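Local coordinates for protein short chain dehydrogenase (Salmonella typhi, PDB 3G1T) that probably catalyses NAD(P)(H)-dependent oxidation or reduction of a substrate not yet identified, at residues Y34-A39 / A59-V64; Q13-L18 / L142-G147; V98-G103 / N128-L133. All coordinates share one frame; numbering follows the deposited sequence.

Contact 1. Residues Y34-A39 / A59-V64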
loop_
_atom_site.group_PDB
_atom_site.type_symbol
_atom_site.label_atom_id
_atom_site.label_comp_id
_atom_site.label_asym_id
_atom_site.label_seq_id
_atom_site.Cartn_x
_atom_site.Cartn_y
_atom_site.Cartn_z
ATOM N N TYR A 34 21.456 2.914 -19.596
ATOM C CA TYR A 34 22.444 2.139 -18.745
ATOM C C TYR A 34 23.511 1.400 -19.564
ATOM O O TYR A 34 24.697 1.480 -19.224
ATOM C CB TYR A 34 21.726 1.198 -17.779
ATOM C CG TYR A 34 20.872 1.843 -16.733
ATOM C CD1 TYR A 34 21.077 3.173 -16.339
ATOM C CD2 TYR A 34 19.880 1.093 -16.105
ATOM C CE1 TYR A 34 20.267 3.766 -15.340
ATOM C CE2 TYR A 34 19.070 1.634 -15.100
ATOM C CZ TYR A 34 19.270 2.937 -14.702
ATOM O OH TYR A 34 18.498 3.416 -13.656
ATOM N N ALA A 35 23.103 0.738 -20.663
ATOM C CA ALA A 35 24.063 0.098 -21.603
ATOM C C ALA A 35 25.040 1.142 -22.199
ATOM O O ALA A 35 26.264 0.899 -22.285
ATOM C CB ALA A 35 23.311 -0.684 -22.652
ATOM N N ARG A 36 24.532 2.317 -22.579
ATOM C CA ARG A 36 25.396 3.379 -23.099
ATOM C C ARG A 36 26.426 3.945 -22.116
ATOM O O ARG A 36 27.518 4.409 -22.550
ATOM C CB ARG A 36 24.546 4.495 -23.681
ATOM C CG ARG A 36 23.831 4.109 -24.996
ATOM C CD ARG A 36 22.653 5.079 -25.314
ATOM N NE ARG A 36 21.927 4.637 -26.525
ATOM C CZ ARG A 36 20.657 4.953 -26.818
ATOM N NH1 ARG A 36 19.949 5.679 -25.973
ATOM N NH2 ARG A 36 20.084 4.491 -27.941
ATOM N N TYR A 37 26.127 3.859 -20.811
ATOM C CA TYR A 37 27.109 4.217 -19.770
ATOM C C TYR A 37 27.862 2.992 -19.267
ATOM O O TYR A 37 28.368 3.045 -18.163
ATOM C CB TYR A 37 26.463 4.993 -18.586
ATOM C CG TYR A 37 26.205 6.442 -18.981
ATOM C CD1 TYR A 37 27.074 7.448 -18.600
ATOM C CD2 TYR A 37 25.138 6.764 -19.836
ATOM C CE1 TYR A 37 26.878 8.803 -18.999
ATOM C CE2 TYR A 37 24.911 8.098 -20.257
ATOM C CZ TYR A 37 25.794 9.108 -19.838
ATOM O OH TYR A 37 25.569 10.430 -20.233
ATOM N N GLY A 38 27.971 1.922 -20.044
ATOM C CA GLY A 38 28.872 0.757 -19.719
ATOM C C GLY A 38 28.295 -0.375 -18.929
ATOM O O GLY A 38 28.959 -1.429 -18.774
ATOM N N ALA A 39 26.997 -0.268 -18.558
ATOM C CA ALA A 39 26.332 -1.406 -17.847
ATOM C C ALA A 39 26.177 -2.686 -18.593
ATOM O O ALA A 39 26.035 -2.677 -19.824
ATOM C CB ALA A 39 24.964 -0.993 -17.300
ATOM N N ALA A 59 22.465 -4.466 -28.570
ATOM C CA ALA A 59 23.506 -5.269 -29.266
ATOM C C ALA A 59 24.051 -4.536 -30.469
ATOM O O ALA A 59 25.277 -4.467 -30.655
ATOM C CB ALA A 59 23.009 -6.615 -29.678
ATOM N N ASP A 60 23.148 -3.928 -31.232
ATOM C CA ASP A 60 23.572 -3.069 -32.381
ATOM C C ASP A 60 24.464 -1.902 -31.986
ATOM O O ASP A 60 25.267 -1.417 -32.796
ATOM C CB ASP A 60 22.383 -2.516 -33.141
ATOM C CG ASP A 60 21.603 -3.588 -33.868
ATOM O OD1 ASP A 60 22.148 -4.697 -34.010
ATOM O OD2 ASP A 60 20.449 -3.298 -34.271
ATOM N N GLU A 61 24.306 -1.416 -30.763
ATOM C CA GLU A 61 25.149 -0.329 -30.287
ATOM C C GLU A 61 26.386 -0.779 -29.450
ATOM O O GLU A 61 27.425 -0.151 -29.534
ATOM C CB GLU A 61 24.329 0.651 -29.457
ATOM C CG GLU A 61 23.493 1.645 -30.195
ATOM C CD GLU A 61 22.581 2.411 -29.232
ATOM O OE1 GLU A 61 22.988 2.622 -28.033
ATOM O OE2 GLU A 61 21.459 2.768 -29.643
ATOM N N GLN A 62 26.257 -1.808 -28.604
ATOM C CA GLN A 62 27.326 -2.225 -27.655
ATOM C C GLN A 62 28.121 -3.447 -28.108
ATOM O O GLN A 62 29.229 -3.707 -27.582
ATOM C CB GLN A 62 26.756 -2.522 -26.256
ATOM C CG GLN A 62 25.907 -1.371 -25.617
ATOM C CD GLN A 62 26.541 0.018 -25.629
ATOM O OE1 GLN A 62 25.837 1.018 -25.738
ATOM N NE2 GLN A 62 27.860 0.089 -25.536
ATOM N N HIS A 63 27.511 -4.203 -29.040
ATOM C CA HIS A 63 28.076 -5.394 -29.697
ATOM C C HIS A 63 28.064 -6.703 -28.865
ATOM O O HIS A 63 28.692 -7.698 -29.268
ATOM C CB HIS A 63 29.455 -5.082 -30.332
ATOM C CG HIS A 63 29.435 -3.924 -31.294
ATOM N ND1 HIS A 63 28.792 -3.972 -32.516
ATOM C CD2 HIS A 63 29.980 -2.683 -31.209
ATOM C CE1 HIS A 63 28.955 -2.819 -33.145
ATOM N NE2 HIS A 63 29.670 -2.018 -32.374
ATOM N N VAL A 64 27.369 -6.686 -27.714
ATOM C CA VAL A 64 27.075 -7.895 -26.905
ATOM C C VAL A 64 25.568 -7.889 -26.608
ATOM O O VAL A 64 25.080 -6.909 -26.012
ATOM C CB VAL A 64 27.781 -7.888 -25.514
ATOM C CG1 VAL A 64 27.739 -9.303 -24.893
ATOM C CG2 VAL A 64 29.235 -7.335 -25.591
#

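Contact 2. Residues Q13-L18 / L142-G147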
loop_
_atom_site.group_PDB
_atom_site.type_symbol
_atom_site.label_atom_id
_atom_site.label_comp_id
_atom_site.label_asym_id
_atom_site.label_seq_id
_atom_site.Cartn_x
_atom_site.Cartn_y
_atom_site.Cartn_z
ATOM N N GLN A 13 30.331 1.201 -15.888
ATOM C CA GLN A 13 31.106 0.175 -16.587
ATOM C C GLN A 13 31.183 -1.082 -15.762
ATOM O O GLN A 13 31.588 -1.073 -14.558
ATOM C CB GLN A 13 32.523 0.698 -16.865
ATOM C CG GLN A 13 33.318 -0.255 -17.754
ATOM C CD GLN A 13 32.679 -0.461 -19.155
ATOM O OE1 GLN A 13 32.294 0.502 -19.894
ATOM N NE2 GLN A 13 32.549 -1.710 -19.511
ATOM N N ASN A 14 30.799 -2.194 -16.379
ATOM C CA ASN A 14 30.740 -3.528 -15.751
ATOM C C ASN A 14 29.724 -3.726 -14.657
ATOM O O ASN A 14 29.715 -4.815 -14.033
ATOM C CB ASN A 14 32.132 -4.035 -15.232
ATOM C CG ASN A 14 33.220 -3.903 -16.229
ATOM O OD1 ASN A 14 32.973 -4.065 -17.394
ATOM N ND2 ASN A 14 34.479 -3.617 -15.776
ATOM N N ARG A 15 28.810 -2.766 -14.459
ATOM C CA ARG A 15 27.802 -2.981 -13.390
ATOM C C ARG A 15 26.632 -3.721 -13.998
ATOM O O ARG A 15 26.196 -3.396 -15.111
ATOM C CB ARG A 15 27.394 -1.677 -12.726
ATOM C CG ARG A 15 28.635 -1.038 -12.162
ATOM C CD ARG A 15 28.275 -0.026 -11.174
ATOM N NE ARG A 15 27.775 -0.496 -9.894
ATOM C CZ ARG A 15 28.540 -1.022 -8.913
ATOM N NH1 ARG A 15 29.836 -1.334 -9.055
ATOM N NH2 ARG A 15 27.975 -1.307 -7.750
ATOM N N ILE A 16 26.153 -4.713 -13.281
ATOM C CA ILE A 16 25.144 -5.668 -13.863
ATOM C C ILE A 16 23.764 -5.187 -13.354
ATOM O O ILE A 16 23.526 -5.239 -12.133
ATOM C CB ILE A 16 25.386 -7.106 -13.372
ATOM C CG1 ILE A 16 26.859 -7.511 -13.695
ATOM C CG2 ILE A 16 24.384 -8.065 -14.044
ATOM C CD1 ILE A 16 27.370 -8.721 -12.991
ATOM N N ILE A 17 22.859 -4.733 -14.231
ATOM C CA ILE A 17 21.639 -4.089 -13.730
ATOM C C ILE A 17 20.459 -4.688 -14.429
ATOM O O ILE A 17 20.428 -4.723 -15.658
ATOM C CB ILE A 17 21.675 -2.608 -14.015
ATOM C CG1 ILE A 17 23.025 -2.040 -13.479
ATOM C CG2 ILE A 17 20.372 -1.851 -13.523
ATOM C CD1 ILE A 17 23.092 -0.548 -13.719
ATOM N N LEU A 18 19.530 -5.157 -13.606
ATOM C CA LEU A 18 18.294 -5.734 -14.063
ATOM C C LEU A 18 17.233 -4.592 -14.236
ATOM O O LEU A 18 17.004 -3.758 -13.320
ATOM C CB LEU A 18 17.783 -6.788 -13.053
ATOM C CG LEU A 18 16.373 -7.279 -13.471
ATOM C CD1 LEU A 18 16.285 -8.099 -14.834
ATOM C CD2 LEU A 18 15.524 -7.929 -12.447
ATOM N N LEU A 142 23.201 -8.291 -2.699
ATOM C CA LEU A 142 24.199 -8.185 -1.621
ATOM C C LEU A 142 25.632 -8.564 -2.009
ATOM O O LEU A 142 26.601 -8.258 -1.297
ATOM C CB LEU A 142 23.734 -8.945 -0.404
ATOM C CG LEU A 142 22.603 -8.272 0.391
ATOM C CD1 LEU A 142 22.050 -9.431 1.274
ATOM C CD2 LEU A 142 23.019 -7.056 1.182
ATOM N N LYS A 143 25.778 -9.259 -3.135
ATOM C CA LYS A 143 27.103 -9.534 -3.700
ATOM C C LYS A 143 27.762 -8.295 -4.346
ATOM O O LYS A 143 28.991 -8.320 -4.638
ATOM C CB LYS A 143 27.024 -10.686 -4.722
ATOM C CG LYS A 143 26.553 -12.090 -4.246
ATOM C CD LYS A 143 27.380 -12.658 -3.087
ATOM C CE LYS A 143 28.358 -13.711 -3.522
ATOM N NZ LYS A 143 29.116 -14.228 -2.292
ATOM N N SER A 144 26.983 -7.230 -4.631
ATOM C CA SER A 144 27.558 -5.977 -5.164
ATOM C C SER A 144 28.444 -5.218 -4.127
ATOM O O SER A 144 28.150 -5.249 -2.913
ATOM C CB SER A 144 26.457 -5.005 -5.654
ATOM O OG SER A 144 26.984 -3.777 -6.184
ATOM N N ASP A 145 29.464 -4.474 -4.590
ATOM C CA ASP A 145 30.247 -3.600 -3.660
ATOM C C ASP A 145 29.401 -2.371 -3.247
ATOM O O ASP A 145 29.671 -1.673 -2.286
ATOM C CB ASP A 145 31.555 -3.085 -4.356
ATOM C CG ASP A 145 31.276 -2.088 -5.510
ATOM O OD1 ASP A 145 30.442 -2.437 -6.419
ATOM O OD2 ASP A 145 31.806 -0.912 -5.514
ATOM N N ALA A 146 28.355 -2.084 -4.013
ATOM C CA ALA A 146 27.476 -0.974 -3.697
ATOM C C ALA A 146 26.154 -1.142 -4.497
ATOM O O ALA A 146 25.890 -0.439 -5.480
ATOM C CB ALA A 146 28.178 0.350 -4.019
ATOM N N GLY A 147 25.321 -2.056 -4.041
ATOM C CA GLY A 147 24.091 -2.445 -4.803
ATOM C C GLY A 147 23.064 -1.319 -4.706
ATOM O O GLY A 147 23.017 -0.548 -3.730
#

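Contact 3. Residues V98-G103 / N128-L133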
loop_
_atom_site.group_PDB
_atom_site.type_symbol
_atom_site.label_atom_id
_atom_site.label_comp_id
_atom_site.label_asym_id
_atom_site.label_seq_id
_atom_site.Cartn_x
_atom_site.Cartn_y
_atom_site.Cartn_z
ATOM N N VAL A 98 18.907 -3.052 -9.540
ATOM C CA VAL A 98 17.525 -3.510 -9.936
ATOM C C VAL A 98 16.679 -2.287 -10.008
ATOM O O VAL A 98 16.538 -1.527 -9.018
ATOM C CB VAL A 98 16.963 -4.507 -8.907
ATOM C CG1 VAL A 98 15.516 -4.837 -9.257
ATOM C CG2 VAL A 98 17.776 -5.823 -8.961
ATOM N N LEU A 99 16.140 -2.011 -11.225
ATOM C CA LEU A 99 15.253 -0.882 -11.406
ATOM C C LEU A 99 13.908 -1.493 -11.734
ATOM O O LEU A 99 13.731 -2.181 -12.759
ATOM C CB LEU A 99 15.774 -0.052 -12.588
ATOM C CG LEU A 99 14.837 1.068 -13.030
ATOM C CD1 LEU A 99 14.491 2.049 -11.942
ATOM C CD2 LEU A 99 15.398 1.729 -14.280
ATOM N N HIS A 100 12.943 -1.207 -10.869
ATOM C CA HIS A 100 11.566 -1.705 -11.096
ATOM C C HIS A 100 10.838 -0.599 -11.779
ATOM O O HIS A 100 10.475 0.380 -11.111
ATOM C CB HIS A 100 10.899 -1.971 -9.725
ATOM C CG HIS A 100 11.410 -3.182 -8.990
ATOM N ND1 HIS A 100 11.188 -4.470 -9.421
ATOM C CD2 HIS A 100 12.046 -3.301 -7.792
ATOM C CE1 HIS A 100 11.722 -5.318 -8.560
ATOM N NE2 HIS A 100 12.248 -4.630 -7.569
ATOM N N ASN A 101 10.548 -0.786 -13.070
ATOM C CA ASN A 101 9.736 0.185 -13.783
ATOM C C ASN A 101 8.366 -0.410 -14.131
ATOM O O ASN A 101 7.466 0.328 -14.457
ATOM C CB ASN A 101 10.381 0.524 -15.129
ATOM C CG ASN A 101 11.740 1.053 -15.029
ATOM O OD1 ASN A 101 11.952 2.248 -14.748
ATOM N ND2 ASN A 101 12.700 0.214 -15.422
ATOM N N ALA A 102 8.225 -1.730 -14.157
ATOM C CA ALA A 102 6.899 -2.328 -14.431
ATOM C C ALA A 102 5.810 -1.833 -13.489
ATOM O O ALA A 102 6.036 -1.658 -12.302
ATOM C CB ALA A 102 6.992 -3.852 -14.366
ATOM N N GLY A 103 4.605 -1.643 -14.028
ATOM C CA GLY A 103 3.536 -1.128 -13.185
ATOM C C GLY A 103 2.269 -1.254 -14.001
ATOM O O GLY A 103 2.341 -1.256 -15.218
ATOM N N ASN A 128 2.618 -6.811 -4.807
ATOM C CA ASN A 128 3.015 -8.175 -4.361
ATOM C C ASN A 128 4.036 -8.864 -5.247
ATOM O O ASN A 128 4.938 -9.562 -4.761
ATOM C CB ASN A 128 1.794 -9.094 -4.224
ATOM C CG ASN A 128 0.734 -8.527 -3.287
ATOM O OD1 ASN A 128 1.040 -7.810 -2.373
ATOM N ND2 ASN A 128 -0.556 -8.806 -3.588
ATOM N N ALA A 129 3.890 -8.741 -6.566
ATOM C CA ALA A 129 4.874 -9.337 -7.443
ATOM C C ALA A 129 6.195 -8.570 -7.451
ATOM O O ALA A 129 7.249 -9.138 -7.609
ATOM C CB ALA A 129 4.311 -9.364 -8.840
ATOM N N THR A 130 6.140 -7.250 -7.272
ATOM C CA THR A 130 7.333 -6.458 -7.231
ATOM C C THR A 130 8.087 -6.853 -5.933
ATOM O O THR A 130 9.293 -7.013 -5.942
ATOM C CB THR A 130 6.951 -4.949 -7.287
ATOM O OG1 THR A 130 6.367 -4.663 -8.572
ATOM C CG2 THR A 130 8.147 -4.083 -7.081
ATOM N N PHE A 131 7.354 -7.058 -4.842
ATOM C CA PHE A 131 7.960 -7.636 -3.631
ATOM C C PHE A 131 8.575 -9.015 -3.842
ATOM O O PHE A 131 9.716 -9.250 -3.483
ATOM C CB PHE A 131 6.906 -7.714 -2.454
ATOM C CG PHE A 131 7.214 -8.809 -1.436
ATOM C CD1 PHE A 131 8.338 -8.695 -0.622
ATOM C CD2 PHE A 131 6.386 -9.947 -1.340
ATOM C CE1 PHE A 131 8.636 -9.705 0.308
ATOM C CE2 PHE A 131 6.665 -11.007 -0.354
ATOM C CZ PHE A 131 7.851 -10.831 0.456
ATOM N N MET A 132 7.814 -9.938 -4.405
ATOM C CA MET A 132 8.300 -11.305 -4.627
ATOM C C MET A 132 9.594 -11.349 -5.460
ATOM O O MET A 132 10.551 -12.089 -5.122
ATOM C CB MET A 132 7.234 -12.129 -5.292
ATOM C CG MET A 132 6.140 -12.671 -4.256
ATOM S SD MET A 132 4.929 -13.901 -4.855
ATOM C CE MET A 132 4.050 -12.912 -6.069
ATOM N N LEU A 133 9.572 -10.631 -6.598
ATOM C CA LEU A 133 10.789 -10.455 -7.431
ATOM C C LEU A 133 11.964 -9.845 -6.660
ATOM O O LEU A 133 13.087 -10.394 -6.679
ATOM C CB LEU A 133 10.474 -9.588 -8.667
ATOM C CG LEU A 133 11.642 -9.459 -9.671
ATOM C CD1 LEU A 133 12.186 -10.892 -10.111
ATOM C CD2 LEU A 133 11.060 -8.587 -10.853
HETATM O O HOH W 1 7.457 -2.569 -10.250
#

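Contact 1. Residues Y34-A39 / A59-V64
Arg36 and Glu61 meet edge to edge, the guanidinium and carboxylate lying nearly in one plane, 12° apart. The grip is side-on and two-pronged: Arg36 NE gives its hydrogen to Glu61 OE1 at 2.7 Å, and Arg36 NH2 reaches Glu61 OE2 at 2.8 Å on that oxygen's syn side. The second bond is almost straight. Two bonds, both near the guanidinium plane, hold the groups almost coplanar. The Gln62 side chain crosses that of Arg36 at about a right angle, amide and guanidinium planes 63° apart, with its OE1 3.6 Å from Arg36 CA.

Gln62 gets there by bending at chi2 (-50°), which lays CD against the backbone, 3.5 Å from Ala35 O. That carbonyl is already taken by Gly38 N, one bond of the Schellman motif that ends helix 25-36, with Gly38 as its C-prime residue. Ala35 CB rests on Gln62 CG at 4.0 Å, and Ile58 covers the same methyl.

The contact thus joins the C-terminal ends of helices 25-36 and 48-62, successive helices of the Rossmann fold. Strand 40-45 links them in the chain, while Tyr34 packs on strand 16-19 and helix 224-231.

Contact 2. Residues Q13-L18 / L142-G147
Arg15 CA and Ser144 CA are the nearest pair of CA atoms, 8.8 Å apart, so a long side chain has to span the gap. Arg15 does it with a chain bent at chi3 (73°), which swings the guanidinium across to the loop 142-147. It arrives end-on, and both terminal nitrogens close on a single oxygen: Arg15 NH1 lies 2.9 Å from Asp145 OD1, and Arg15 NH2 lies 3.0 Å from that same Asp145 OD1. The oxygen sits in the guanidinium plane, but the carboxylate itself is turned steeply, 71° away from coplanar. A magnesium ion lies about 4 Å from the Asp145 side chain.

Arg15 NH2 also reaches Ala146 O, a weak bond at 3.2 Å; that carbonyl is held by Arg191 as well. Ser144 OG comes close to the guanidinium at a poor angle and is engaged differently. It bonds to Asp96 and accepts from the backbone, with Ala146 N 3.1 Å from Ser144 OG, which makes an ST turn.

Asp96 also receives Ile16 N, tying this loop to the start of the first strand. The salt bridge therefore joins the lead-ins to strands 16-19 and 147-152, which flank strand 97-99, at the N-terminal ends of the strands of a parallel Rossmann sheet, away from the C-terminal ends where the nucleotide usually binds in this fold.

Contact 3. Residues V98-G103 / N128-L133
His100 reaches from the end of the fourth strand toward Thr130 and Leu133 on helix 116-142. It opens the sequence His-Asn-Ala-Gly, which corresponds to the Asn-Asn-Ala-Gly motif of classical short-chain dehydrogenases. From CB, directed at the helix, the chain turns with CG anti to the carbonyl carbon (chi1 -73°), and this lays the ring over the Thr130 methyl. Thr130 CG2 stands 3.8 Å from the centroid of the His100 ring and only 9° off its normal, a CH-pi contact over the middle of one face. His100 CG, ND1 and CD2 all lie near Thr130 CG2, ND1 at 3.9 Å, so the methyl is well centred. On the opposite face Val98 CG1 sits toward the rim, 3.7 Å above the His100 ring plane, and the ring is thus held between two methyl groups. Farther out, His100 CE1 meets Leu133 CD2 at its edge, 4.0 Å away. The last atom, NE2, is hydrogen-bonded to Thr134 OG1, one turn on from Thr130, fixing the ring's rotation.

The backbone of His100 pairs with Val150, so one residue ties sheet to helix. The other side of that helix faces the second subunit, where Phe131 stacks on Trp119 of the neighbouring chain. Thr130 OG1, on the other branch from the methyl, bonds to Val125 O within its own helix. It also accepts from a water 2.9 Å away, and the same water donates to Ala102 O, 2.7 Å from the water oxygen.

Contact 3 is the core contact, its centre about 7 Å from the centre of the chain, and it relies on methyl and ring packing with a single bridging water. Contacts 1 and 2 lie farther out, only partly buried, and each is built round an arginine paired with an acid: a flat two-oxygen pairing in contact 1, a one-oxygen grip in contact 2. Contacts 2 and 3 share the sheet, since strands 16-19 and 97-99 are neighbours and Leu18 O lies 2.9 Å from Leu99 N. Contact 1 instead joins two helices, though Gly38 O comes within 3.1 Å of Asn14 N. In sequence, contacts 1 and 3 both fall inside the loop that contact 2 closes.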